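Transcriptional regulator (Aquifex aeolicus, PDB 2EH3) probably binds DNA through an N-terminal helix-turn-helix domain and regulates transcription as a dimeric TetR/AcrR-family regulator. Local coordinates at residues 62-67 with 74-79; 79-84 with 140-145. All coordinates share one frame; numbering follows the deposited sequence.

Interaction 1 of 2, residues 62-67 with 74-79. With MG (magnesium ion), chain B; MG (magnesium ion), chain C.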
ATOM      1  N   ILE A  62      10.231  13.552  11.189  1.00 15.71           N
ATOM      2  CA  ILE A  62      11.328  13.459  12.149  1.00 15.25           C
ATOM      3  C   ILE A  62      11.045  14.447  13.289  1.00 15.78           C
ATOM      4  O   ILE A  62      11.181  14.091  14.465  1.00 14.49           O
ATOM      5  CB  ILE A  62      12.669  13.786  11.474  1.00 16.20           C
ATOM      6  CG1 ILE A  62      12.980  12.678  10.467  1.00 16.79           C
ATOM      7  CG2 ILE A  62      13.804  13.933  12.513  1.00 17.68           C
ATOM      8  CD1 ILE A  62      14.284  12.896   9.703  1.00 17.56           C
ATOM      9  N   SER A  63      10.662  15.676  12.946  1.00 15.53           N
ATOM     10  CA  SER A  63      10.345  16.688  13.966  1.00 16.83           C
ATOM     11  C   SER A  63       9.228  16.224  14.887  1.00 16.40           C
ATOM     12  O   SER A  63       9.291  16.424  16.105  1.00 15.03           O
ATOM     13  CB  SER A  63       9.917  18.005  13.308  1.00 18.29           C
ATOM     14  OG  SER A  63      11.028  18.600  12.682  1.00 22.52           O
ATOM     15  N   LEU A  64       8.195  15.619  14.304  1.00 16.13           N
ATOM     16  CA  LEU A  64       7.077  15.120  15.084  1.00 18.05           C
ATOM     17  C   LEU A  64       7.568  14.154  16.170  1.00 17.27           C
ATOM     18  O   LEU A  64       7.171  14.260  17.337  1.00 18.20           O
ATOM     19  CB  LEU A  64       6.074  14.413  14.161  1.00 20.79           C
ATOM     20  CG  LEU A  64       4.868  13.732  14.817  1.00 25.04           C
ATOM     21  CD1 LEU A  64       3.608  14.055  14.025  1.00 24.56           C
ATOM     22  CD2 LEU A  64       5.077  12.242  14.872  1.00 25.27           C
ATOM     23  N   PHE A  65       8.420  13.208  15.789  1.00 15.80           N
ATOM     24  CA  PHE A  65       8.926  12.254  16.757  1.00 15.52           C
ATOM     25  C   PHE A  65       9.777  12.951  17.802  1.00 16.68           C
ATOM     26  O   PHE A  65       9.636  12.673  18.985  1.00 18.34           O
ATOM     27  CB  PHE A  65       9.775  11.172  16.077  1.00 17.23           C
ATOM     28  CG  PHE A  65       8.971  10.076  15.463  1.00 16.89           C
ATOM     29  CD1 PHE A  65       8.265   9.189  16.259  1.00 18.99           C
ATOM     30  CD2 PHE A  65       8.907   9.934  14.075  1.00 18.27           C
ATOM     31  CE1 PHE A  65       7.505   8.175  15.687  1.00 20.21           C
ATOM     32  CE2 PHE A  65       8.149   8.918  13.503  1.00 20.90           C
ATOM     33  CZ  PHE A  65       7.449   8.039  14.321  1.00 20.52           C
ATOM     34  N   GLU A  66      10.643  13.861  17.372  1.00 14.55           N
ATOM     35  CA  GLU A  66      11.537  14.529  18.329  1.00 16.54           C
ATOM     36  C   GLU A  66      10.762  15.407  19.315  1.00 16.03           C
ATOM     37  O   GLU A  66      11.047  15.411  20.522  1.00 17.83           O
ATOM     38  CB  GLU A  66      12.577  15.398  17.590  1.00 17.60           C
ATOM     39  CG  GLU A  66      13.593  14.629  16.728  1.00 23.64           C
ATOM     40  CD  GLU A  66      14.519  15.560  15.929  1.00 26.80           C
ATOM     41  OE1 GLU A  66      14.131  16.724  15.676  1.00 29.14           O
ATOM     42  OE2 GLU A  66      15.631  15.130  15.537  1.00 29.64           O
ATOM     43  N   GLU A  67       9.766  16.121  18.809  1.00 15.48           N
ATOM     44  CA  GLU A  67       9.002  17.050  19.639  1.00 14.81           C
ATOM     45  C   GLU A  67       7.914  16.455  20.511  1.00 14.57           C
ATOM     46  O   GLU A  67       7.370  17.140  21.382  1.00 13.81           O
ATOM     47  CB  GLU A  67       8.373  18.127  18.752  1.00 16.97           C
ATOM     48  CG  GLU A  67       9.393  18.897  17.932  1.00 18.30           C
ATOM     49  CD  GLU A  67       8.773  19.738  16.812  1.00 21.34           C
ATOM     50  OE1 GLU A  67       7.562  19.617  16.536  1.00 21.38           O
ATOM     51  OE2 GLU A  67       9.519  20.515  16.181  1.00 24.15           O
ATOM     52  N   GLU A  74      -0.782   6.867  22.031  1.00 10.69           N
ATOM     53  CA  GLU A  74      -2.030   7.287  21.404  1.00 11.23           C
ATOM     54  C   GLU A  74      -1.963   8.742  20.954  1.00  9.75           C
ATOM     55  O   GLU A  74      -2.417   9.102  19.852  1.00 10.46           O
ATOM     56  CB  GLU A  74      -3.197   7.080  22.377  1.00 12.65           C
ATOM     57  CG  GLU A  74      -3.334   5.601  22.784  1.00 15.90           C
ATOM     58  CD  GLU A  74      -2.753   5.272  24.168  1.00 19.05           C
ATOM     59  OE1 GLU A  74      -1.563   5.561  24.460  1.00 18.80           O
ATOM     60  OE2 GLU A  74      -3.510   4.710  24.973  1.00 22.78           O
ATOM     61  N   GLU A  75      -1.426   9.603  21.800  1.00  9.41           N
ATOM     62  CA  GLU A  75      -1.329  11.014  21.422  1.00  8.00           C
ATOM     63  C   GLU A  75      -0.249  11.260  20.354  1.00  9.21           C
ATOM     64  O   GLU A  75      -0.406  12.122  19.476  1.00  8.52           O
ATOM     65  CB  GLU A  75      -1.094  11.858  22.665  1.00  9.72           C
ATOM     66  CG  GLU A  75      -2.378  11.970  23.534  1.00 11.21           C
ATOM     67  CD  GLU A  75      -3.545  12.716  22.867  1.00 12.29           C
ATOM     68  OE1 GLU A  75      -3.312  13.797  22.316  1.00 10.21           O
ATOM     69  OE2 GLU A  75      -4.697  12.217  22.930  1.00 11.47           O
ATOM     70  N   LEU A  76       0.860  10.538  20.431  1.00  9.82           N
ATOM     71  CA  LEU A  76       1.892  10.699  19.393  1.00  8.83           C
ATOM     72  C   LEU A  76       1.254  10.277  18.050  1.00  8.34           C
ATOM     73  O   LEU A  76       1.418  10.948  17.022  1.00  9.24           O
ATOM     74  CB  LEU A  76       3.097   9.788  19.681  1.00 11.14           C
ATOM     75  CG  LEU A  76       4.107   9.757  18.524  1.00 11.14           C
ATOM     76  CD1 LEU A  76       4.855  11.072  18.463  1.00 13.19           C
ATOM     77  CD2 LEU A  76       5.071   8.560  18.724  1.00 15.86           C
ATOM     78  N   LEU A  77       0.531   9.160  18.050  1.00  8.05           N
ATOM     79  CA  LEU A  77      -0.085   8.694  16.816  1.00  8.57           C
ATOM     80  C   LEU A  77      -1.179   9.638  16.299  1.00  8.92           C
ATOM     81  O   LEU A  77      -1.335   9.785  15.097  1.00  9.06           O
ATOM     82  CB  LEU A  77      -0.592   7.248  16.994  1.00 10.52           C
ATOM     83  CG  LEU A  77       0.646   6.322  17.167  1.00 14.63           C
ATOM     84  CD1 LEU A  77       0.287   5.031  17.926  1.00 15.16           C
ATOM     85  CD2 LEU A  77       1.246   6.026  15.808  1.00 17.97           C
ATOM     86  N   GLU A  78      -1.934  10.270  17.204  1.00  8.51           N
ATOM     87  CA  GLU A  78      -2.916  11.229  16.756  1.00  8.66           C
ATOM     88  C   GLU A  78      -2.219  12.365  15.999  1.00  8.21           C
ATOM     89  O   GLU A  78      -2.705  12.822  14.959  1.00  7.80           O
ATOM     90  CB  GLU A  78      -3.665  11.793  17.952  1.00  6.18           C
ATOM     91  CG  GLU A  78      -4.656  12.931  17.547  1.00  8.66           C
ATOM     92  CD  GLU A  78      -5.349  13.576  18.706  1.00 10.27           C
ATOM     93  OE1 GLU A  78      -5.279  13.078  19.847  1.00  8.85           O
ATOM     94  OE2 GLU A  78      -5.974  14.644  18.461  1.00  7.57           O
HETATM   95  N   MSE A  79      -1.076  12.806  16.505  1.00  8.25           N
HETATM   96  CA  MSE A  79      -0.330  13.882  15.853  1.00  9.16           C
HETATM   97  C   MSE A  79       0.224  13.461  14.506  1.00  9.84           C
HETATM   98  O   MSE A  79       0.244  14.246  13.553  1.00 11.49           O
HETATM   99  CB  MSE A  79       0.819  14.309  16.758  1.00 14.64           C
HETATM  100  CG  MSE A  79       1.611  15.457  16.222  1.00 15.61           C
HETATM  101 SE   MSE A  79       0.676  17.154  16.388  1.00 28.65          SE
HETATM  102  CE  MSE A  79       0.043  16.972  18.135  1.00 16.64           C
TER
HETATM  103 MG    MG B1001      -5.641  14.218  21.857  1.00  5.16          MG
HETATM  104 MG    MG C1002      -5.156  16.827  18.389  1.00  4.14          MG
HETATM  105  O   HOH W   1      -5.661  14.832  24.167  1.00 11.88           O
HETATM  106  O   HOH W   2      -7.542  12.884  22.234  1.00 14.49           O
HETATM  107  O   HOH W   3      -2.935  16.054  18.243  1.00  9.20           O
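L64 and F65 meet L76 and M79 in a buried contact of apolar side chains, with no hydrogen bond across it, between two helices joined by a short connection. Helix 46-67 ends here, and helix 73-86 turns back beside it. The two segments run nearly antiparallel, at 155°, with axes 10.4 Å apart at the closest. M79 is a selenomethionine.

L64 and L76 carry most of the contact. L64 gives one methyl to each partner; its CG, anti to the backbone N (chi1 176°), sets the two methyls between L76 and M79. CD2 rests 3.8 Å from CD1 of L76. CD1 lies 3.3 Å from CG of M79, tighter than usual for two carbons. The L64 and M79 side chains run alongside in opposite senses, and M79 then bends and turns its selenium from L64. The second methyl of L76, CD2, sits 3.9 Å from CE1 of F65, oblique to the ring. These two side chains lie nearly perpendicular. Without the two methyls of L64, as with an alanine here, L76 CD1 and M79 CG would probably face a gap between the helices.

Helix 73-86 also carries metal ligands. E75 grips one magnesium ion with both carboxylate oxygens, OE1 at 2.4 Å and OE2 at 2.5 Å. E78 bridges two ions: OE1 binds the first at 2.3 Å, and OE2 binds the second, which E82 also holds.

Helix 105-126 packs against the same pair of helices: R118 touches F65, and F122 touches L76.

Interaction 2 of 2, residues 79-84 with 140-145. With MG (magnesium ion), chain C.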
HETATM    1  N   MSE A  79      -1.076  12.806  16.505  1.00  8.25           N
HETATM    2  CA  MSE A  79      -0.330  13.882  15.853  1.00  9.16           C
HETATM    3  C   MSE A  79       0.224  13.461  14.506  1.00  9.84           C
HETATM    4  O   MSE A  79       0.244  14.246  13.553  1.00 11.49           O
HETATM    5  CB  MSE A  79       0.819  14.309  16.758  1.00 14.64           C
HETATM    6  CG  MSE A  79       1.611  15.457  16.222  1.00 15.61           C
HETATM    7 SE   MSE A  79       0.676  17.154  16.388  1.00 28.65          SE
HETATM    8  CE  MSE A  79       0.043  16.972  18.135  1.00 16.64           C
ATOM      9  N   PHE A  80       0.671  12.211  14.454  1.00  9.40           N
ATOM     10  CA  PHE A  80       1.230  11.607  13.239  1.00  9.78           C
ATOM     11  C   PHE A  80       0.132  11.623  12.172  1.00  8.93           C
ATOM     12  O   PHE A  80       0.363  12.033  11.043  1.00 10.25           O
ATOM     13  CB  PHE A  80       1.700  10.164  13.605  1.00 12.27           C
ATOM     14  CG  PHE A  80       2.601   9.474  12.576  1.00 15.04           C
ATOM     15  CD1 PHE A  80       2.981  10.088  11.384  1.00 17.21           C
ATOM     16  CD2 PHE A  80       3.037   8.173  12.825  1.00 18.30           C
ATOM     17  CE1 PHE A  80       3.783   9.418  10.448  1.00 17.80           C
ATOM     18  CE2 PHE A  80       3.845   7.490  11.890  1.00 19.75           C
ATOM     19  CZ  PHE A  80       4.207   8.129  10.704  1.00 18.34           C
ATOM     20  N   LEU A  81      -1.070  11.175  12.528  1.00  8.57           N
ATOM     21  CA  LEU A  81      -2.173  11.196  11.574  1.00  9.72           C
ATOM     22  C   LEU A  81      -2.519  12.622  11.155  1.00 11.17           C
ATOM     23  O   LEU A  81      -2.789  12.877   9.987  1.00 10.63           O
ATOM     24  CB  LEU A  81      -3.404  10.508  12.182  1.00  9.90           C
ATOM     25  CG  LEU A  81      -4.715  10.637  11.384  1.00  9.74           C
ATOM     26  CD1 LEU A  81      -4.617   9.991  10.015  1.00 12.96           C
ATOM     27  CD2 LEU A  81      -5.842   9.982  12.203  1.00 12.60           C
ATOM     28  N   GLU A  82      -2.492  13.570  12.089  1.00  9.84           N
ATOM     29  CA  GLU A  82      -2.819  14.930  11.714  1.00 11.58           C
ATOM     30  C   GLU A  82      -1.830  15.479  10.671  1.00 11.00           C
ATOM     31  O   GLU A  82      -2.246  16.115   9.697  1.00 12.81           O
ATOM     32  CB  GLU A  82      -2.838  15.813  12.959  1.00 10.73           C
ATOM     33  CG  GLU A  82      -4.058  15.560  13.831  1.00 10.40           C
ATOM     34  CD  GLU A  82      -3.901  16.119  15.221  1.00  9.19           C
ATOM     35  OE1 GLU A  82      -2.769  16.527  15.563  1.00 10.25           O
ATOM     36  OE2 GLU A  82      -4.887  16.132  16.012  1.00  9.37           O
ATOM     37  N   VAL A  83      -0.536  15.222  10.874  1.00 12.66           N
ATOM     38  CA  VAL A  83       0.476  15.687   9.924  1.00 12.51           C
ATOM     39  C   VAL A  83       0.292  14.992   8.585  1.00 12.15           C
ATOM     40  O   VAL A  83       0.311  15.656   7.554  1.00 12.55           O
ATOM     41  CB  VAL A  83       1.903  15.445  10.456  1.00 14.79           C
ATOM     42  CG1 VAL A  83       2.949  15.654   9.332  1.00 17.46           C
ATOM     43  CG2 VAL A  83       2.156  16.402  11.632  1.00 18.37           C
ATOM     44  N   LEU A  84       0.105  13.671   8.581  1.00 11.20           N
ATOM     45  CA  LEU A  84      -0.091  13.001   7.297  1.00 12.81           C
ATOM     46  C   LEU A  84      -1.307  13.575   6.560  1.00 12.44           C
ATOM     47  O   LEU A  84      -1.279  13.737   5.334  1.00 13.00           O
ATOM     48  CB  LEU A  84      -0.272  11.507   7.488  1.00 12.87           C
ATOM     49  CG  LEU A  84       0.932  10.750   8.056  1.00 13.98           C
ATOM     50  CD1 LEU A  84       0.544   9.301   8.340  1.00 14.59           C
ATOM     51  CD2 LEU A  84       2.087  10.817   7.068  1.00 15.99           C
ATOM     52  N   GLY A 140       0.851  -0.606  10.028  1.00  9.09           N
ATOM     53  CA  GLY A 140      -0.039  -1.251   9.076  1.00  8.99           C
ATOM     54  C   GLY A 140      -1.443  -0.671   9.160  1.00 10.31           C
ATOM     55  O   GLY A 140      -2.063  -0.345   8.141  1.00 10.98           O
ATOM     56  N   PHE A 141      -1.920  -0.503  10.381  1.00 10.44           N
ATOM     57  CA  PHE A 141      -3.254   0.046  10.620  1.00  9.66           C
ATOM     58  C   PHE A 141      -3.348   1.487  10.114  1.00 10.91           C
ATOM     59  O   PHE A 141      -4.319   1.849   9.445  1.00 10.62           O
ATOM     60  CB  PHE A 141      -3.528  -0.071  12.132  1.00  8.37           C
ATOM     61  CG  PHE A 141      -4.800   0.594  12.615  1.00  8.05           C
ATOM     62  CD1 PHE A 141      -6.013   0.440  11.939  1.00  9.16           C
ATOM     63  CD2 PHE A 141      -4.780   1.329  13.808  1.00  9.37           C
ATOM     64  CE1 PHE A 141      -7.202   1.011  12.460  1.00  9.59           C
ATOM     65  CE2 PHE A 141      -5.948   1.884  14.321  1.00  9.76           C
ATOM     66  CZ  PHE A 141      -7.159   1.718  13.644  1.00  9.02           C
ATOM     67  N   LEU A 142      -2.339   2.298  10.408  1.00 10.85           N
ATOM     68  CA  LEU A 142      -2.359   3.697   9.969  1.00 12.81           C
ATOM     69  C   LEU A 142      -2.362   3.732   8.446  1.00 13.83           C
ATOM     70  O   LEU A 142      -3.113   4.506   7.839  1.00 12.43           O
ATOM     71  CB  LEU A 142      -1.148   4.421  10.539  1.00 14.80           C
ATOM     72  CG  LEU A 142      -0.971   5.905  10.260  1.00 16.22           C
ATOM     73  CD1 LEU A 142      -2.166   6.684  10.796  1.00 16.52           C
ATOM     74  CD2 LEU A 142       0.329   6.349  10.927  1.00 17.88           C
ATOM     75  N   ARG A 143      -1.553   2.887   7.809  1.00 13.49           N
ATOM     76  CA  ARG A 143      -1.518   2.867   6.345  1.00 14.82           C
ATOM     77  C   ARG A 143      -2.877   2.421   5.756  1.00 14.09           C
ATOM     78  O   ARG A 143      -3.351   3.006   4.779  1.00 16.58           O
ATOM     79  CB  ARG A 143      -0.328   2.015   5.898  1.00 16.19           C
ATOM     80  CG  ARG A 143       0.971   2.719   6.373  1.00 18.83           C
ATOM     81  CD  ARG A 143       2.228   1.865   6.251  1.00 20.58           C
ATOM     82  NE  ARG A 143       2.662   1.705   4.866  1.00 22.70           N
ATOM     83  CZ  ARG A 143       3.651   0.899   4.493  1.00 23.04           C
ATOM     84  NH1 ARG A 143       4.293   0.185   5.391  1.00 21.98           N
ATOM     85  NH2 ARG A 143       4.016   0.827   3.224  1.00 24.67           N
ATOM     86  N   GLN A 144      -3.540   1.443   6.387  1.00 11.23           N
ATOM     87  CA  GLN A 144      -4.858   0.970   5.953  1.00 11.54           C
ATOM     88  C   GLN A 144      -5.843   2.155   6.003  1.00 11.36           C
ATOM     89  O   GLN A 144      -6.610   2.390   5.064  1.00 11.19           O
ATOM     90  CB  GLN A 144      -5.355  -0.153   6.884  1.00 11.57           C
ATOM     91  CG  GLN A 144      -6.814  -0.608   6.712  1.00 17.30           C
ATOM     92  CD  GLN A 144      -7.011  -1.679   5.647  1.00 21.10           C
ATOM     93  OE1 GLN A 144      -6.060  -2.325   5.214  1.00 24.38           O
ATOM     94  NE2 GLN A 144      -8.256  -1.888   5.244  1.00 22.21           N
ATOM     95  N   LEU A 145      -5.806   2.915   7.095  1.00 11.18           N
ATOM     96  CA  LEU A 145      -6.725   4.053   7.202  1.00 10.90           C
ATOM     97  C   LEU A 145      -6.445   5.126   6.171  1.00 12.04           C
ATOM     98  O   LEU A 145      -7.376   5.718   5.615  1.00 11.01           O
ATOM     99  CB  LEU A 145      -6.664   4.686   8.591  1.00 10.50           C
ATOM    100  CG  LEU A 145      -7.048   3.821   9.789  1.00  9.95           C
ATOM    101  CD1 LEU A 145      -6.837   4.687  11.044  1.00 11.06           C
ATOM    102  CD2 LEU A 145      -8.481   3.327   9.677  1.00 10.58           C
TER
HETATM  103 MG    MG C1002      -5.156  16.827  18.389  1.00  4.14          MG
HETATM  104  O   HOH W   3      -2.935  16.054  18.243  1.00  9.20           O
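Part of the hydrophobic core of the TetR-like C-terminal domain, this contact places L142 of helix 131-152 among F80, L81 and L84 of helix 73-86. The segments run in roughly the same direction, 34° apart, with axes 11.8 Å apart at the closest.

With chi1 of L142 at -178°, CG stands opposite the backbone N, which puts one methyl at F80 and the other at L81. CD2 lies over one face of the F80 ring, 4.0 Å from the centroid and 21° off the normal. This is a CH-pi contact above the CD2-CE2 side of the ring. The same methyl meets CD1 of L84 at 3.9 Å, where the two leucines meet end to end. The other methyl, CD1, faces CD1 of L81 more loosely, at 4.2 Å.

E82 serves a magnesium ion. Its OE2 binds the metal at 2.5 Å. Its OE1 accepts a 2.7 Å hydrogen bond from water 3, which is itself a metal ligand. K161 also hydrogen-bonds to E82 OE2.

Beyond L142, helix 131-152 faces the second subunit: R143 NH1 hydrogen-bonds to Q144 OE1 of that chain. Helices 131-152 and 157-171 are consistent with the C-terminal pair that meets its counterpart in a TetR-family dimer.

How the interactions relate
Both interactions use helix 73-86, and their segments overlap at M79, which makes contact in interaction 1. Interaction 1 joins the helix to the end of helix 46-67, its sequence neighbour; interaction 2 joins it to helix 131-152, much later in the chain. Both apolar contacts are buried, but interaction 2 lies nearer the centre of the chain, its own centre about 9 Å away against about 13 Å. They touch where L64 CD1 packs 3.7 Å from V83 CG2. Interaction 1 is near-antiparallel and mostly aliphatic; interaction 2 is closer to parallel and adds a CH-pi contact. The magnesium ligands are partly exposed, and the ions bind waters. E75 and E78 hold one ion; E78 and E82 hold the shared one.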